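Local coordinates for beta-1,3-1,4-glucanase (Caldicellulosiruptor sp. F32, PDB 5H4R), which probably hydrolyses mixed-linkage beta-1,3-1,4-glucans such as lichenan, as a glycoside hydrolase of family 5 with a TIM-barrel fold, and here holds cellotetraose in an engineered variant, at residues R22-P26 with L336-E341; V44-K48 with R351-T356; G109-T113 with T158-Y162; V222-R226 with P257-S261; Y248-D252 with K310-F315. The protein carries 1 engineered substitution. All coordinates share one frame. Residue numbers count along the deposited sequence, not the author numbering.

Interaction 1. Residues R22-P26 with L336-E341; sequences RAKIP and LQSRVE
The first ordered residues, R22-P26, lie extended along the first turns of helix 336-352, running the same way: CA of A23 is 5.2 Å from CA of Q337, and CA of P26 is 6.2 Å from CA of E341. L336 (chi1 t, chi2 p) faces this strip; its CG is 4.1 Å from A23 CB, and its CD2 lies over one face of the R22 guanidinium, whose NE forms a salt bridge with E386. Q337 (t, p) reaches across with its amide: K24 N donates to Q337 OE1 (2.9 Å) and Q337 NE2 to K24 O (2.9 Å). V340 (t) meets A23 and I25, CG2 3.8 Å from A23 CB and CG1 4.0 Å from I25 CG1; small A23 allows close approach. E341 packs CG at 4.0 Å from P26 CG and accepts from Q337 NE2 at OE2 (2.9 Å). One glutamine amide, donor and acceptor, serves both backbone polar groups of K24, N and O, as a neighbouring strand would, fastening these residues to the barrel's outer surface.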
# COMPACT_ATOMS: atom_id res chain seq x y z
N ARG A 22 -24.71 -2.89 -15.05
CA ARG A 22 -24.05 -2.34 -16.23
C ARG A 22 -22.95 -3.25 -16.75
O ARG A 22 -22.44 -3.08 -17.84
CB ARG A 22 -23.43 -0.97 -15.91
CG ARG A 22 -24.46 0.08 -15.51
CD ARG A 22 -23.82 1.43 -15.25
NE ARG A 22 -22.80 1.36 -14.22
CZ ARG A 22 -21.87 2.28 -14.03
NH1 ARG A 22 -21.83 3.37 -14.80
NH2 ARG A 22 -20.97 2.09 -13.09
N ALA A 23 -22.54 -4.19 -15.91
CA ALA A 23 -21.46 -5.10 -16.24
C ALA A 23 -21.82 -6.46 -15.67
O ALA A 23 -22.70 -6.59 -14.81
CB ALA A 23 -20.12 -4.62 -15.68
N LYS A 24 -21.14 -7.48 -16.16
CA LYS A 24 -21.39 -8.86 -15.74
C LYS A 24 -20.16 -9.35 -14.99
O LYS A 24 -19.06 -9.39 -15.56
CB LYS A 24 -21.68 -9.76 -16.95
CG LYS A 24 -21.93 -11.22 -16.59
CD LYS A 24 -22.00 -12.09 -17.84
CE LYS A 24 -21.87 -13.57 -17.50
NZ LYS A 24 -21.80 -14.42 -18.73
N ILE A 25 -20.34 -9.71 -13.73
CA ILE A 25 -19.22 -10.22 -12.94
C ILE A 25 -18.95 -11.66 -13.39
O ILE A 25 -19.87 -12.47 -13.41
CB ILE A 25 -19.53 -10.16 -11.45
CG1 ILE A 25 -19.77 -8.71 -11.01
CG2 ILE A 25 -18.40 -10.77 -10.66
CD1 ILE A 25 -20.34 -8.58 -9.57
N PRO A 26 -17.71 -12.01 -13.71
CA PRO A 26 -17.43 -13.35 -14.23
C PRO A 26 -17.38 -14.39 -13.13
O PRO A 26 -17.12 -14.10 -11.96
CB PRO A 26 -16.06 -13.19 -14.89
CG PRO A 26 -15.39 -12.13 -14.08
CD PRO A 26 -16.49 -11.16 -13.72
N LEU A 336 -15.66 -0.35 -18.33
CA LEU A 336 -16.13 -0.90 -17.07
C LEU A 336 -16.06 -2.43 -17.08
O LEU A 336 -15.58 -3.03 -16.12
CB LEU A 336 -17.55 -0.44 -16.79
CG LEU A 336 -18.18 -0.98 -15.50
CD1 LEU A 336 -17.36 -0.56 -14.28
CD2 LEU A 336 -19.63 -0.49 -15.39
N GLN A 337 -16.58 -3.06 -18.13
CA GLN A 337 -16.61 -4.52 -18.15
C GLN A 337 -15.21 -5.09 -17.98
O GLN A 337 -15.00 -6.07 -17.24
CB GLN A 337 -17.24 -5.01 -19.45
CG GLN A 337 -17.29 -6.52 -19.54
CD GLN A 337 -18.19 -7.13 -18.47
OE1 GLN A 337 -19.30 -6.63 -18.21
NE2 GLN A 337 -17.73 -8.24 -17.89
N SER A 338 -14.22 -4.50 -18.67
CA SER A 338 -12.84 -4.96 -18.50
C SER A 338 -12.35 -4.79 -17.07
O SER A 338 -11.67 -5.66 -16.52
CB SER A 338 -11.89 -4.22 -19.44
OG SER A 338 -12.07 -4.59 -20.79
N ARG A 339 -12.63 -3.63 -16.46
CA ARG A 339 -12.14 -3.40 -15.10
C ARG A 339 -12.85 -4.30 -14.09
O ARG A 339 -12.24 -4.72 -13.10
CB ARG A 339 -12.29 -1.93 -14.75
CG ARG A 339 -11.42 -1.04 -15.59
CD ARG A 339 -11.10 0.26 -14.88
NE ARG A 339 -12.31 1.06 -14.72
CZ ARG A 339 -12.55 1.93 -13.73
NH1 ARG A 339 -11.68 2.14 -12.74
NH2 ARG A 339 -13.68 2.60 -13.74
N VAL A 340 -14.12 -4.64 -14.34
CA VAL A 340 -14.86 -5.59 -13.50
C VAL A 340 -14.23 -6.99 -13.58
O VAL A 340 -13.97 -7.64 -12.55
CB VAL A 340 -16.34 -5.61 -13.93
CG1 VAL A 340 -17.09 -6.81 -13.36
CG2 VAL A 340 -17.04 -4.31 -13.53
N GLU A 341 -13.95 -7.46 -14.79
CA GLU A 341 -13.32 -8.78 -14.93
C GLU A 341 -11.93 -8.79 -14.30
O GLU A 341 -11.58 -9.75 -13.59
CB GLU A 341 -13.26 -9.19 -16.39
CG GLU A 341 -14.62 -9.50 -16.99
CD GLU A 341 -14.58 -9.88 -18.47
OE1 GLU A 341 -13.61 -10.54 -18.93
OE2 GLU A 341 -15.53 -9.51 -19.21

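Interaction 2. Residues V44-K48 with R351-T356; sequences VKDMK and RARGIT
This is a buried junction between the last turn of helix 39-47 and the turn leading from helix 336-352 into strand 356-361, where the first and last parts of the (beta/alpha)8 barrel meet. Residues 44-47 are helical, and K48 leaves the helix with positive phi (76°). R351 and A352 end the other helix in a Schellman motif: G354, at phi 83°, is its C-prime residue, a conformation glycine accepts easily, with G354 N bonded to R351 O (3.0 Å) and I355 N closing the wider bond. The chain then extends through I355 to T356, whose CA is 6.0 Å from CA of K48.

T356 (chi1 m) points toward the helix and donates from OG1 to V44 O at 2.6 Å, while its CG2 lies 4.1 Å from M47 CB. R351 (t, p, p) folds back so that its NH1 and NH2 donate to T356 OG1 at 3.2 and 2.9 Å; NH2 is also 2.8 Å from K48 O. V44 CG1 packs 3.8 Å from G354 O. K45 NZ, 4.6 Å from R351 NE, bonds to O of the terminal carboxylate of R396, and R351 NE to A395 O, so the C-terminus meets both like charges.

The threonine hydroxyl, donor to V44 O and acceptor from R351, therefore joins the two segments in a small polar network, in which the arginine also reaches A395 O and, weakly, the terminal carboxylate of R396.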
# COMPACT_ATOMS: atom_id res chain seq x y z
N VAL A 44 -3.83 -12.25 7.73
CA VAL A 44 -3.95 -11.69 6.39
C VAL A 44 -5.30 -12.07 5.77
O VAL A 44 -5.93 -11.25 5.10
CB VAL A 44 -2.79 -12.15 5.50
CG1 VAL A 44 -3.04 -11.73 4.05
CG2 VAL A 44 -1.50 -11.53 6.03
N LYS A 45 -5.74 -13.31 5.95
CA LYS A 45 -7.06 -13.69 5.45
C LYS A 45 -8.16 -12.83 6.06
O LYS A 45 -9.07 -12.38 5.36
CB LYS A 45 -7.32 -15.17 5.70
CG LYS A 45 -8.64 -15.66 5.10
CD LYS A 45 -8.74 -17.18 5.23
CE LYS A 45 -10.08 -17.70 4.72
NZ LYS A 45 -10.18 -17.68 3.23
N ASP A 46 -8.06 -12.56 7.36
CA ASP A 46 -9.11 -11.80 8.05
C ASP A 46 -9.13 -10.34 7.59
O ASP A 46 -10.17 -9.69 7.66
CB ASP A 46 -8.92 -11.87 9.57
CG ASP A 46 -10.16 -11.49 10.32
OD1 ASP A 46 -11.23 -12.08 10.03
OD2 ASP A 46 -10.08 -10.61 11.21
N MET A 47 -7.98 -9.81 7.16
CA MET A 47 -7.96 -8.48 6.55
C MET A 47 -8.90 -8.40 5.35
O MET A 47 -9.44 -7.32 5.08
CB MET A 47 -6.56 -8.12 6.12
CG MET A 47 -5.59 -7.90 7.29
SD MET A 47 -3.86 -7.73 6.75
CE MET A 47 -3.97 -6.16 5.86
N LYS A 48 -9.05 -9.50 4.61
CA LYS A 48 -10.09 -9.72 3.61
C LYS A 48 -9.83 -8.96 2.32
O LYS A 48 -9.52 -9.56 1.29
CB LYS A 48 -11.47 -9.34 4.15
CG LYS A 48 -12.60 -9.70 3.16
CD LYS A 48 -13.94 -9.19 3.58
CE LYS A 48 -14.98 -9.31 2.47
NZ LYS A 48 -16.28 -8.68 2.89
N ARG A 351 -6.30 -14.41 -3.50
CA ARG A 351 -6.85 -15.17 -2.39
C ARG A 351 -6.52 -16.64 -2.52
O ARG A 351 -6.27 -17.32 -1.52
CB ARG A 351 -8.37 -14.99 -2.29
CG ARG A 351 -9.04 -15.89 -1.23
CD ARG A 351 -8.50 -15.64 0.21
NE ARG A 351 -8.77 -14.25 0.54
CZ ARG A 351 -7.91 -13.39 1.07
NH1 ARG A 351 -6.68 -13.77 1.45
NH2 ARG A 351 -8.31 -12.14 1.26
N ALA A 352 -6.52 -17.16 -3.75
CA ALA A 352 -6.16 -18.55 -3.97
C ALA A 352 -4.73 -18.85 -3.51
O ALA A 352 -4.40 -20.00 -3.23
CB ALA A 352 -6.31 -18.91 -5.45
N ARG A 353 -3.88 -17.82 -3.47
CA ARG A 353 -2.50 -17.94 -3.04
C ARG A 353 -2.27 -17.37 -1.65
O ARG A 353 -1.13 -17.18 -1.24
CB ARG A 353 -1.61 -17.24 -4.06
CG ARG A 353 -1.58 -17.98 -5.41
CD ARG A 353 -1.07 -17.06 -6.47
NE ARG A 353 -0.95 -17.66 -7.80
CZ ARG A 353 -1.92 -17.68 -8.71
NH1 ARG A 353 -3.12 -17.18 -8.45
NH2 ARG A 353 -1.70 -18.22 -9.90
N GLY A 354 -3.34 -17.08 -0.92
CA GLY A 354 -3.25 -16.66 0.47
C GLY A 354 -2.98 -15.20 0.67
O GLY A 354 -2.62 -14.80 1.80
N ILE A 355 -3.13 -14.38 -0.37
CA ILE A 355 -2.73 -12.97 -0.34
C ILE A 355 -3.97 -12.09 -0.33
O ILE A 355 -4.94 -12.33 -1.07
CB ILE A 355 -1.84 -12.66 -1.56
CG1 ILE A 355 -0.57 -13.52 -1.52
CG2 ILE A 355 -1.47 -11.20 -1.62
CD1 ILE A 355 0.24 -13.50 -2.83
N THR A 356 -3.92 -11.02 0.46
CA THR A 356 -4.96 -10.00 0.50
C THR A 356 -4.49 -8.73 -0.20
O THR A 356 -3.31 -8.36 -0.13
CB THR A 356 -5.34 -9.69 1.96
OG1 THR A 356 -6.02 -10.83 2.49
CG2 THR A 356 -6.25 -8.46 2.08

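Interaction 3. Residues G109-T113 with T158-Y162; sequences GSNFT and TSIKY
F112, K161 and Y162 carry most of this contact. G109-F112 make a type I beta turn, F112 N to G109 O 3.2 Å, in the hairpin between strands 107-108 and 113-114; G109 opens it with positive phi (81°), easy for glycine, and F112 ends it at 54/55°. CA of F112 is 6.8 Å from CA of Y162 on helix 156-173. The CA-to-CB bond of F112 points toward the helix, and its ring (chi1 m) receives the edge of Y162 (chi1 t) on its face, a T-shaped stack with centroids 4.9 Å apart, planes at 86°, and F112 CD1 3.6 Å from Y162 CD1. T158 CG2 and K161 CG border the ring edge. K161, extended with chi4 p, carries CE to 3.0 Å from S110 O, and NZ makes a weak 3.4 Å bond to N111 OD1. Water 1 joins K161 NZ to S110 OG, water 2 N111 OD1 to K161 O. Y162 OH bonds to D143. Here a hairpin after strand 96-99 rests on an outer (beta/alpha)8-barrel helix through an aromatic pair.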
# COMPACT_ATOMS: atom_id res chain seq x y z
N GLY A 109 12.58 21.25 12.40
CA GLY A 109 13.74 21.02 13.23
C GLY A 109 14.64 19.91 12.73
O GLY A 109 14.29 19.09 11.87
N SER A 110 15.84 19.86 13.33
CA SER A 110 16.84 18.92 12.86
C SER A 110 16.46 17.47 13.13
O SER A 110 16.99 16.57 12.47
CB SER A 110 18.20 19.21 13.50
OG SER A 110 18.07 19.45 14.89
N ASN A 111 15.54 17.21 14.06
CA ASN A 111 15.13 15.83 14.32
C ASN A 111 13.69 15.56 13.89
O ASN A 111 13.03 14.68 14.45
CB ASN A 111 15.35 15.45 15.78
CG ASN A 111 15.46 13.92 15.96
OD1 ASN A 111 15.82 13.20 15.01
ND2 ASN A 111 15.14 13.42 17.15
N PHE A 112 13.21 16.27 12.88
CA PHE A 112 11.96 15.95 12.18
C PHE A 112 10.78 15.81 13.15
O PHE A 112 10.05 14.81 13.16
CB PHE A 112 12.09 14.65 11.35
CG PHE A 112 13.28 14.60 10.42
CD1 PHE A 112 13.30 15.33 9.23
CD2 PHE A 112 14.35 13.77 10.70
CE1 PHE A 112 14.37 15.26 8.38
CE2 PHE A 112 15.43 13.70 9.83
CZ PHE A 112 15.44 14.44 8.67
N THR A 113 10.56 16.86 13.92
CA THR A 113 9.41 16.87 14.82
C THR A 113 8.14 16.99 14.01
O THR A 113 7.96 17.97 13.28
CB THR A 113 9.50 18.03 15.80
OG1 THR A 113 10.71 17.94 16.55
CG2 THR A 113 8.32 17.99 16.76
N THR A 158 21.19 10.44 7.08
CA THR A 158 19.96 11.22 7.25
C THR A 158 18.71 10.35 7.10
O THR A 158 17.72 10.57 7.80
CB THR A 158 19.96 12.36 6.25
OG1 THR A 158 21.07 13.21 6.55
CG2 THR A 158 18.68 13.17 6.37
N SER A 159 18.75 9.36 6.22
CA SER A 159 17.59 8.48 6.06
C SER A 159 17.33 7.67 7.33
O SER A 159 16.17 7.50 7.74
CB SER A 159 17.78 7.56 4.86
OG SER A 159 17.85 8.33 3.68
N ILE A 160 18.39 7.16 7.95
CA ILE A 160 18.25 6.46 9.23
C ILE A 160 17.61 7.38 10.27
O ILE A 160 16.70 6.98 10.99
CB ILE A 160 19.63 5.95 9.71
CG1 ILE A 160 20.10 4.79 8.82
CG2 ILE A 160 19.58 5.50 11.16
CD1 ILE A 160 21.55 4.41 8.98
N LYS A 161 18.10 8.62 10.35
CA LYS A 161 17.56 9.58 11.31
C LYS A 161 16.09 9.84 11.07
O LYS A 161 15.29 9.95 12.02
CB LYS A 161 18.34 10.88 11.22
CG LYS A 161 17.97 11.90 12.25
CD LYS A 161 18.87 13.15 12.13
CE LYS A 161 18.64 14.14 13.25
NZ LYS A 161 19.14 13.68 14.58
N TYR A 162 15.70 9.94 9.80
CA TYR A 162 14.30 10.19 9.43
C TYR A 162 13.41 9.02 9.80
O TYR A 162 12.36 9.20 10.43
CB TYR A 162 14.21 10.49 7.93
CG TYR A 162 12.83 10.95 7.49
CD1 TYR A 162 12.36 12.19 7.84
CD2 TYR A 162 12.00 10.13 6.70
CE1 TYR A 162 11.12 12.64 7.46
CE2 TYR A 162 10.73 10.58 6.31
CZ TYR A 162 10.31 11.84 6.69
OH TYR A 162 9.07 12.35 6.35
O HOH W 1 19.03 16.62 15.51
O HOH W 2 16.14 10.43 14.59

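Interaction 4. Residues V222-R226 with P257-S261; sequences VDTVR and PKDSS
V222-R226 is the regular last part of helix 205-226, with R226 N bonded to V222 O at 3.0 Å. P257-S261, alongside, is extended through P257, K258 and D259, then bends at S260 (phi/psi -84/-7°). Both run the same way, with CA of V222 6.8 Å from CA of D259 and CA of R226 7.1 Å from CA of S261.

One helical turn apart, V222 and R226 both point toward the loop. V222 (chi1 t) gives the apolar part, CG2 3.7 Å from P257 CB and CG1 3.7 Å from K258 O; a branched valine beside the compact proline ring suits this covered place. R226 (m, m, t) forms a two-pronged salt bridge with D259 (chi1 t): NE to OD1 2.8 Å, NH2 to OD2 2.7 Å. D259 OD1 also accepts from S261 N (2.9 Å), closing an Asx turn that fixes the bend and presents the carboxylate. S261 CB lies over one face of the guanidinium, 3.9 Å from R226 NE, and R226 NH1 bonds to R235 O and N232 O. At the exposed margin water 3 donates to D223 OD1 (2.6 Å) and K258 O (3.0 Å); D223 OD1 also bonds Q219.

Helix 205-226, following barrel strand 181-184, is joined by a salt bridge, whose aspartate is set by an Asx turn, to the loop leading into strand 267-272 of the TIM barrel.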
# COMPACT_ATOMS: atom_id res chain seq x y z
N VAL A 222 11.98 -1.64 12.05
CA VAL A 222 11.53 -2.67 12.98
C VAL A 222 12.09 -2.40 14.37
O VAL A 222 11.36 -2.42 15.37
CB VAL A 222 11.92 -4.06 12.47
CG1 VAL A 222 11.62 -5.14 13.51
CG2 VAL A 222 11.17 -4.35 11.18
N ASP A 223 13.40 -2.15 14.46
CA ASP A 223 14.02 -1.94 15.76
C ASP A 223 13.39 -0.74 16.46
O ASP A 223 13.16 -0.76 17.68
CB ASP A 223 15.53 -1.74 15.61
CG ASP A 223 16.26 -3.01 15.16
OD1 ASP A 223 15.68 -4.11 15.24
OD2 ASP A 223 17.45 -2.90 14.76
N THR A 224 13.12 0.33 15.70
CA THR A 224 12.54 1.53 16.30
C THR A 224 11.16 1.24 16.86
O THR A 224 10.85 1.62 18.00
CB THR A 224 12.48 2.64 15.24
OG1 THR A 224 13.82 3.01 14.87
CG2 THR A 224 11.76 3.86 15.76
N VAL A 225 10.32 0.57 16.08
CA VAL A 225 8.96 0.30 16.53
C VAL A 225 8.99 -0.59 17.77
O VAL A 225 8.26 -0.34 18.74
CB VAL A 225 8.14 -0.34 15.40
CG1 VAL A 225 6.79 -0.83 15.95
CG2 VAL A 225 7.93 0.66 14.27
N ARG A 226 9.75 -1.68 17.73
CA ARG A 226 9.74 -2.62 18.84
C ARG A 226 10.21 -1.96 20.13
O ARG A 226 9.79 -2.36 21.23
CB ARG A 226 10.61 -3.82 18.51
CG ARG A 226 10.17 -4.64 17.31
CD ARG A 226 8.73 -5.03 17.39
NE ARG A 226 8.38 -6.03 16.37
CZ ARG A 226 7.16 -6.19 15.88
NH1 ARG A 226 6.16 -5.41 16.28
NH2 ARG A 226 6.94 -7.14 14.97
N PRO A 257 13.82 -8.17 7.84
CA PRO A 257 14.49 -7.73 9.06
C PRO A 257 14.38 -8.75 10.18
O PRO A 257 13.36 -9.43 10.33
CB PRO A 257 13.74 -6.44 9.45
CG PRO A 257 12.99 -6.05 8.29
CD PRO A 257 12.79 -7.23 7.39
N LYS A 258 15.42 -8.79 11.00
CA LYS A 258 15.38 -9.54 12.25
C LYS A 258 14.41 -8.86 13.20
O LYS A 258 14.36 -7.63 13.27
CB LYS A 258 16.77 -9.62 12.86
CG LYS A 258 17.83 -10.15 11.91
CD LYS A 258 17.48 -11.51 11.32
CE LYS A 258 17.44 -12.61 12.37
NZ LYS A 258 17.18 -13.95 11.77
N ASP A 259 13.62 -9.65 13.91
CA ASP A 259 12.55 -9.12 14.73
C ASP A 259 12.72 -9.60 16.15
O ASP A 259 12.88 -10.80 16.40
CB ASP A 259 11.18 -9.55 14.17
CG ASP A 259 10.02 -8.82 14.82
OD1 ASP A 259 10.24 -8.10 15.82
OD2 ASP A 259 8.88 -8.96 14.31
N SER A 260 12.72 -8.66 17.10
CA SER A 260 12.88 -9.03 18.49
C SER A 260 11.57 -9.45 19.15
O SER A 260 11.61 -9.92 20.29
CB SER A 260 13.49 -7.85 19.25
OG SER A 260 12.61 -6.74 19.18
N SER A 261 10.44 -9.31 18.46
CA SER A 261 9.16 -9.73 19.01
C SER A 261 9.24 -11.16 19.50
O SER A 261 9.74 -12.05 18.80
CB SER A 261 8.08 -9.61 17.94
OG SER A 261 6.85 -10.13 18.41
O HOH W 3 14.21 -6.18 15.87

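Interaction 5. Residues Y248-D252 with K310-F315; sequences YVLID and KLYDKF
At the end of short helix 247-250 a cluster of backbone carbonyls meets a lysine from helix 298-316. V249 and L250 are still helical, I251 leaves helical phi/psi (-61/150°), and the nearest CA pair is L250 to K314 at 7.1 Å. Residues 310-315 are helical, with K314 N to K310 O and F315 N to L311 O both 3.0 Å and a wider pi-type turn at 312-315.

K314, extended (t, t, t, t), carries its ammonium to the helix end. NZ donates to V249 O at 2.9 Å and weakly to L250 O at 3.1 Å; I251 O, 3.0 Å from K314 NZ, is too poorly angled to bond. K314 NZ also donates to water 4 (2.8 Å) and water 5 (3.0 Å). Water 5 donates to D252 OD1 (2.6 Å), and water 4 weakly to D252 O (3.4 Å), so the carboxylate meets the cation through solvent. A long lysine suits a place where carbonyls lack further helix to pair with. K310 NZ has a long salt bridge to D313 OD2 (3.6 Å). Alongside, L250 (m, t) sets CD1 3.5 Å from K310 CB and CD2 3.9 Å from L311 CD2, while V249 CG2 lies 3.9 Å from L311 CD2 and 4.0 Å from F315 CE2.

V249, L311 and F315 also touch strand 267-272, so the short helix and the long helix 298-316 come together over that barrel strand.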
# COMPACT_ATOMS: atom_id res chain seq x y z
N TYR A 248 11.64 -7.09 -6.38
CA TYR A 248 12.75 -6.68 -5.54
C TYR A 248 12.55 -7.12 -4.09
O TYR A 248 13.40 -6.82 -3.25
CB TYR A 248 13.01 -5.17 -5.70
CG TYR A 248 13.29 -4.88 -7.15
CD1 TYR A 248 14.14 -5.71 -7.89
CD2 TYR A 248 12.68 -3.81 -7.81
CE1 TYR A 248 14.36 -5.49 -9.26
CE2 TYR A 248 12.91 -3.59 -9.17
CZ TYR A 248 13.73 -4.43 -9.87
OH TYR A 248 13.94 -4.21 -11.22
N VAL A 249 11.50 -7.89 -3.81
CA VAL A 249 11.52 -8.79 -2.67
C VAL A 249 11.82 -10.21 -3.09
O VAL A 249 12.15 -11.04 -2.22
CB VAL A 249 10.22 -8.75 -1.85
CG1 VAL A 249 10.09 -7.40 -1.13
CG2 VAL A 249 9.01 -9.03 -2.72
N LEU A 250 11.76 -10.52 -4.39
CA LEU A 250 12.05 -11.85 -4.88
C LEU A 250 13.54 -12.07 -5.09
O LEU A 250 13.99 -13.23 -5.02
CB LEU A 250 11.27 -12.11 -6.18
CG LEU A 250 9.75 -12.23 -5.98
CD1 LEU A 250 9.04 -12.21 -7.35
CD2 LEU A 250 9.37 -13.47 -5.19
N ILE A 251 14.31 -11.00 -5.32
CA ILE A 251 15.75 -11.14 -5.44
C ILE A 251 16.35 -11.69 -4.15
O ILE A 251 15.84 -11.44 -3.04
CB ILE A 251 16.43 -9.80 -5.80
CG1 ILE A 251 16.07 -8.72 -4.79
CG2 ILE A 251 16.07 -9.38 -7.25
CD1 ILE A 251 16.81 -7.37 -5.01
N ASP A 252 17.46 -12.42 -4.30
CA ASP A 252 18.15 -13.01 -3.15
C ASP A 252 18.64 -11.94 -2.19
O ASP A 252 18.77 -12.19 -0.98
CB ASP A 252 19.34 -13.85 -3.62
CG ASP A 252 18.92 -15.08 -4.38
OD1 ASP A 252 17.74 -15.49 -4.29
OD2 ASP A 252 19.80 -15.66 -5.05
N LYS A 310 5.26 -16.27 -7.94
CA LYS A 310 6.60 -16.18 -7.38
C LYS A 310 6.55 -15.80 -5.90
O LYS A 310 7.36 -16.30 -5.10
CB LYS A 310 7.45 -15.17 -8.15
CG LYS A 310 7.66 -15.51 -9.63
CD LYS A 310 8.47 -16.74 -9.84
CE LYS A 310 7.62 -17.98 -10.15
NZ LYS A 310 8.49 -19.17 -10.49
N LEU A 311 5.62 -14.92 -5.53
CA LEU A 311 5.44 -14.54 -4.12
C LEU A 311 4.91 -15.70 -3.29
O LEU A 311 5.32 -15.89 -2.14
CB LEU A 311 4.49 -13.34 -4.02
CG LEU A 311 5.02 -12.00 -4.53
CD1 LEU A 311 3.93 -10.96 -4.46
CD2 LEU A 311 6.25 -11.52 -3.76
N TYR A 312 3.99 -16.49 -3.85
CA TYR A 312 3.55 -17.70 -3.16
C TYR A 312 4.73 -18.66 -2.95
O TYR A 312 4.91 -19.21 -1.85
CB TYR A 312 2.42 -18.37 -3.93
CG TYR A 312 2.01 -19.68 -3.35
CD1 TYR A 312 1.11 -19.74 -2.30
CD2 TYR A 312 2.55 -20.87 -3.81
CE1 TYR A 312 0.75 -20.94 -1.74
CE2 TYR A 312 2.20 -22.09 -3.25
CZ TYR A 312 1.29 -22.12 -2.21
OH TYR A 312 0.93 -23.35 -1.67
N ASP A 313 5.58 -18.83 -3.97
CA ASP A 313 6.69 -19.77 -3.86
C ASP A 313 7.67 -19.34 -2.77
O ASP A 313 8.14 -20.16 -1.97
CB ASP A 313 7.44 -19.89 -5.18
CG ASP A 313 6.65 -20.57 -6.27
OD1 ASP A 313 5.59 -21.17 -5.98
OD2 ASP A 313 7.11 -20.53 -7.44
N LYS A 314 8.04 -18.05 -2.76
CA LYS A 314 9.11 -17.61 -1.87
C LYS A 314 8.62 -17.40 -0.45
O LYS A 314 9.36 -17.68 0.51
CB LYS A 314 9.74 -16.31 -2.39
CG LYS A 314 10.94 -15.90 -1.57
CD LYS A 314 11.76 -14.76 -2.21
CE LYS A 314 12.96 -14.43 -1.34
NZ LYS A 314 13.81 -13.34 -1.90
N PHE A 315 7.40 -16.89 -0.29
CA PHE A 315 6.93 -16.44 1.02
C PHE A 315 5.72 -17.23 1.52
O PHE A 315 5.84 -17.91 2.52
CB PHE A 315 6.60 -14.95 0.96
CG PHE A 315 7.78 -14.08 0.62
CD1 PHE A 315 8.89 -14.04 1.44
CD2 PHE A 315 7.77 -13.30 -0.52
CE1 PHE A 315 9.99 -13.22 1.14
CE2 PHE A 315 8.87 -12.50 -0.82
CZ PHE A 315 9.96 -12.47 0.01
O HOH W 4 15.64 -13.04 0.16
O HOH W 5 15.41 -15.51 -3.14

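All five contacts belong to one (beta/alpha)8 barrel. Interactions 1 and 2 use opposite ends of helix 336-352, their centres about 22 Å apart, and cross along the chain, tying the N-terminal region to the helix that precedes the eighth barrel strand. Interactions 3, 4 and 5 are nested inside the loops both close. Interaction 3 precedes interaction 4 in series, their centres about 19 Å apart, whereas interactions 4 and 5 alternate, about 21 Å between centres. Interactions 2 and 5 touch, R353 O being 3.6 Å from Y312 CD1. Interaction 1 lies across the chain's centre from interactions 3 and 4. Together they bind successive outer elements around the barrel and join its early and late parts.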